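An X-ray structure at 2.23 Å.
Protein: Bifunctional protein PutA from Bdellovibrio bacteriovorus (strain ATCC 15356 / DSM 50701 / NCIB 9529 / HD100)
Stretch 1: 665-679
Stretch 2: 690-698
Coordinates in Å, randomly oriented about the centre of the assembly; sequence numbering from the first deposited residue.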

# COMPACT_ATOMS: atom_id res chain seq x y z
N LYS B 665 28.74 5.62 -6.41
CA LYS B 665 29.97 6.22 -5.94
C LYS B 665 30.23 5.68 -4.54
O LYS B 665 29.72 6.23 -3.55
CB LYS B 665 29.84 7.75 -5.91
CG LYS B 665 31.12 8.51 -6.21
CD LYS B 665 32.22 8.22 -5.21
CE LYS B 665 31.90 8.83 -3.86
NZ LYS B 665 32.98 8.57 -2.85
N PRO B 666 30.99 4.61 -4.40
CA PRO B 666 31.20 4.01 -3.07
C PRO B 666 32.14 4.86 -2.22
O PRO B 666 32.90 5.69 -2.71
CB PRO B 666 31.83 2.65 -3.40
CG PRO B 666 32.63 2.95 -4.67
CD PRO B 666 31.77 3.93 -5.45
N ALA B 667 32.08 4.61 -0.91
CA ALA B 667 32.99 5.26 0.03
C ALA B 667 34.43 4.80 -0.18
O ALA B 667 34.70 3.62 -0.42
CB ALA B 667 32.54 4.94 1.46
N GLU B 668 35.38 5.74 -0.07
CA GLU B 668 36.79 5.41 -0.31
C GLU B 668 37.29 4.36 0.68
O GLU B 668 38.28 3.66 0.39
CB GLU B 668 37.68 6.66 -0.21
CG GLU B 668 37.34 7.56 0.97
CD GLU B 668 38.21 8.81 1.05
OE1 GLU B 668 38.14 9.62 0.10
OE2 GLU B 668 38.95 8.99 2.05
N GLN B 669 36.65 4.24 1.84
CA GLN B 669 37.08 3.27 2.83
C GLN B 669 36.67 1.85 2.49
O GLN B 669 37.29 0.90 2.97
CB GLN B 669 36.53 3.65 4.20
CG GLN B 669 37.02 4.99 4.72
CD GLN B 669 36.13 6.17 4.32
OE1 GLN B 669 35.30 6.07 3.40
NE2 GLN B 669 36.32 7.30 5.01
N SER B 670 35.67 1.68 1.61
CA SER B 670 35.08 0.38 1.38
C SER B 670 34.87 0.10 -0.11
O SER B 670 33.94 -0.63 -0.48
CB SER B 670 33.77 0.25 2.18
OG SER B 670 32.85 1.26 1.84
N THR B 671 35.76 0.59 -0.97
CA THR B 671 35.59 0.39 -2.40
C THR B 671 35.99 -1.02 -2.85
O THR B 671 35.43 -1.52 -3.83
CB THR B 671 36.35 1.47 -3.16
OG1 THR B 671 35.78 2.75 -2.83
CG2 THR B 671 36.25 1.25 -4.67
N VAL B 672 36.90 -1.68 -2.15
CA VAL B 672 37.14 -3.10 -2.47
C VAL B 672 35.87 -3.92 -2.27
O VAL B 672 35.54 -4.79 -3.09
CB VAL B 672 38.32 -3.66 -1.64
CG1 VAL B 672 38.53 -5.12 -1.95
CG2 VAL B 672 39.58 -2.88 -1.92
N VAL B 673 35.11 -3.63 -1.21
CA VAL B 673 33.83 -4.32 -1.04
C VAL B 673 32.91 -4.03 -2.22
O VAL B 673 32.30 -4.94 -2.80
CB VAL B 673 33.17 -3.92 0.30
CG1 VAL B 673 31.73 -4.47 0.39
CG2 VAL B 673 33.99 -4.43 1.47
N ALA B 674 32.81 -2.76 -2.59
CA ALA B 674 31.89 -2.37 -3.65
C ALA B 674 32.34 -2.91 -5.01
O ALA B 674 31.51 -3.18 -5.88
CB ALA B 674 31.75 -0.86 -3.68
N TRP B 675 33.66 -3.03 -5.20
CA TRP B 675 34.19 -3.67 -6.39
C TRP B 675 33.68 -5.09 -6.50
O TRP B 675 33.22 -5.52 -7.58
CB TRP B 675 35.72 -3.59 -6.32
CG TRP B 675 36.55 -4.44 -7.24
CD1 TRP B 675 37.30 -5.53 -6.89
CD2 TRP B 675 36.80 -4.22 -8.64
NE1 TRP B 675 38.00 -6.01 -7.98
CE2 TRP B 675 37.71 -5.22 -9.07
CE3 TRP B 675 36.35 -3.27 -9.57
CZ2 TRP B 675 38.15 -5.31 -10.39
CZ3 TRP B 675 36.80 -3.36 -10.88
CH2 TRP B 675 37.69 -4.38 -11.28
N GLY B 676 33.66 -5.82 -5.38
CA GLY B 676 33.04 -7.14 -5.39
C GLY B 676 31.58 -7.09 -5.80
O GLY B 676 31.11 -7.94 -6.56
N LEU B 677 30.84 -6.07 -5.33
CA LEU B 677 29.44 -5.94 -5.73
C LEU B 677 29.31 -5.74 -7.24
O LEU B 677 28.45 -6.36 -7.88
CB LEU B 677 28.75 -4.79 -4.99
CG LEU B 677 27.30 -4.50 -5.41
CD1 LEU B 677 26.33 -5.65 -5.11
CD2 LEU B 677 26.76 -3.21 -4.78
N MET B 678 30.15 -4.88 -7.82
CA MET B 678 30.07 -4.63 -9.25
C MET B 678 30.35 -5.89 -10.07
O MET B 678 29.70 -6.15 -11.09
CB MET B 678 31.04 -3.50 -9.64
CG MET B 678 30.92 -3.06 -11.10
SD MET B 678 29.28 -2.47 -11.48
CE MET B 678 29.29 -2.54 -13.27
N LYS B 679 31.32 -6.70 -9.63
CA LYS B 679 31.65 -7.93 -10.35
C LYS B 679 30.49 -8.91 -10.32
O LYS B 679 30.25 -9.64 -11.30
CB LYS B 679 32.91 -8.56 -9.74
CG LYS B 679 34.18 -7.80 -10.13
CD LYS B 679 34.27 -7.71 -11.65
CE LYS B 679 35.25 -6.65 -12.13
NZ LYS B 679 35.00 -6.31 -13.58
N VAL B 690 23.48 -0.09 -17.22
CA VAL B 690 22.38 -0.04 -16.27
C VAL B 690 22.90 0.33 -14.88
O VAL B 690 22.30 1.15 -14.18
CB VAL B 690 21.62 -1.39 -16.26
CG1 VAL B 690 20.54 -1.42 -15.15
CG2 VAL B 690 20.96 -1.63 -17.65
N ILE B 691 24.05 -0.23 -14.50
CA ILE B 691 24.71 0.09 -13.24
C ILE B 691 26.16 0.43 -13.56
O ILE B 691 26.84 -0.33 -14.26
CB ILE B 691 24.60 -1.09 -12.25
CG1 ILE B 691 23.13 -1.29 -11.85
CG2 ILE B 691 25.43 -0.83 -11.00
CD1 ILE B 691 22.82 -2.63 -11.23
N ASN B 692 26.63 1.58 -13.09
CA ASN B 692 28.00 2.01 -13.35
C ASN B 692 28.73 2.23 -12.03
O ASN B 692 28.16 2.73 -11.06
CB ASN B 692 28.03 3.28 -14.20
CG ASN B 692 27.29 3.10 -15.51
OD1 ASN B 692 27.87 2.66 -16.51
ND2 ASN B 692 25.99 3.38 -15.50
N PHE B 693 30.01 1.87 -12.02
CA PHE B 693 30.84 1.81 -10.83
C PHE B 693 31.86 2.94 -10.89
O PHE B 693 32.80 2.90 -11.69
CB PHE B 693 31.54 0.47 -10.74
CG PHE B 693 32.40 0.29 -9.52
CD1 PHE B 693 31.84 0.26 -8.26
CD2 PHE B 693 33.77 0.10 -9.65
CE1 PHE B 693 32.63 0.05 -7.14
CE2 PHE B 693 34.57 -0.11 -8.54
CZ PHE B 693 34.01 -0.13 -7.28
N LEU B 694 31.69 3.95 -10.02
CA LEU B 694 32.42 5.21 -10.10
C LEU B 694 33.13 5.50 -8.78
O LEU B 694 32.72 6.40 -8.04
CB LEU B 694 31.47 6.36 -10.46
CG LEU B 694 32.14 7.71 -10.76
CD1 LEU B 694 32.85 7.68 -12.10
CD2 LEU B 694 31.15 8.84 -10.71
N PRO B 695 34.20 4.77 -8.48
CA PRO B 695 34.98 5.09 -7.28
C PRO B 695 35.66 6.46 -7.39
O PRO B 695 35.95 6.95 -8.49
CB PRO B 695 36.01 3.96 -7.21
CG PRO B 695 36.15 3.50 -8.62
CD PRO B 695 34.80 3.66 -9.24
N GLY B 696 35.89 7.09 -6.25
CA GLY B 696 36.54 8.38 -6.24
C GLY B 696 36.20 9.17 -4.99
O GLY B 696 35.62 8.65 -4.04
N TYR B 697 36.58 10.45 -5.02
CA TYR B 697 36.40 11.33 -3.88
C TYR B 697 34.99 11.92 -3.91
O TYR B 697 34.53 12.38 -4.95
CB TYR B 697 37.45 12.45 -3.87
CG TYR B 697 38.85 11.90 -3.73
CD1 TYR B 697 39.29 11.37 -2.52
CD2 TYR B 697 39.70 11.86 -4.83
CE1 TYR B 697 40.59 10.84 -2.39
CE2 TYR B 697 40.99 11.33 -4.72
CZ TYR B 697 41.43 10.82 -3.50
OH TYR B 697 42.70 10.29 -3.39
N GLY B 698 34.33 11.89 -2.75
CA GLY B 698 32.96 12.38 -2.67
C GLY B 698 32.82 13.84 -3.06
O GLY B 698 31.85 14.23 -3.71
O HOH W 1 35.40 5.29 -3.74

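Phe693 is the centre of the apolar part of this contact. Its chi1 is t (-179°) and its chi2 is 66°, and the ring lies among Pro666, Thr671, Ala674, Trp675 and Met678. Phe693 CE1 is 3.8 Å from Pro666 CG and 3.7 Å from Ala674 CB. Phe693 CZ is 3.7 Å from Thr671 CG2. The small side chain of Ala674 points toward the strand and lets the ring come close to the helix backbone, with Phe693 CZ 3.6 Å from Trp675 N. That amide is already used within the helix, in a bond of 2.7 Å from Trp675 N to Thr671 O.

Trp675 has chi1 t (166°) and its CA-to-CB bond points sideways. It meets Phe693 through its ring edge, with Trp675 CE3 3.8 Å from Phe693 CE2.

Met678 points toward the strand. Its t, p, t rotamer carries the chain along the strand from Phe693 to Ile691. CB lies over one face of the Phe693 ring, and Met678 CG is 3.6 Å from Phe693 CB. Farther out, Met678 SD is 4.2 Å from Ile691 CG2, and Met678 CE reaches 3.4 Å from Ile691 O. Helix and strand run roughly antiparallel, at 147°, so the later helix residue meets the earlier strand residue.

Thr671 is in the m rotamer (-62°), which gives its two branches different surroundings. Thr671 CG2 packs on Phe693 and is also 3.7 Å from Pro695 CB. Thr671 OG1 donates to Ala667 O at 2.8 Å and accepts from water 1 at 2.7 Å. The same water donates to Pro666 O at 2.7 Å and accepts from Gly696 N at 3.1 Å, so it bridges the two stretches.

Lys665 is the main polar link. Its CA-to-CB bond points sideways, and chi1 is off the standard wells at -147°. Two m angles then bend the chain, and chi4 is t. This path takes Lys665 CG to 3.2 Å from Leu694 O and brings the amine to two carbonyls. Lys665 NZ donates to Gly696 O at 2.9 Å, the one direct hydrogen bond between the stretches, and to Pro666 O, also at 2.9 Å. Lys665 CA makes a CA-H...O contact with Leu694 O at 3.5 Å.

Gly696 has phi/psi of 156/-170. A CB here would jam against the carbonyl O of Pro695, so the backbone itself calls for glycine.

Glu668 is p at chi1 (43°) and t at chi2. Its end approaches the edge of the Tyr697 ring, with Glu668 OE1 3.4 Å from Tyr697 CD1.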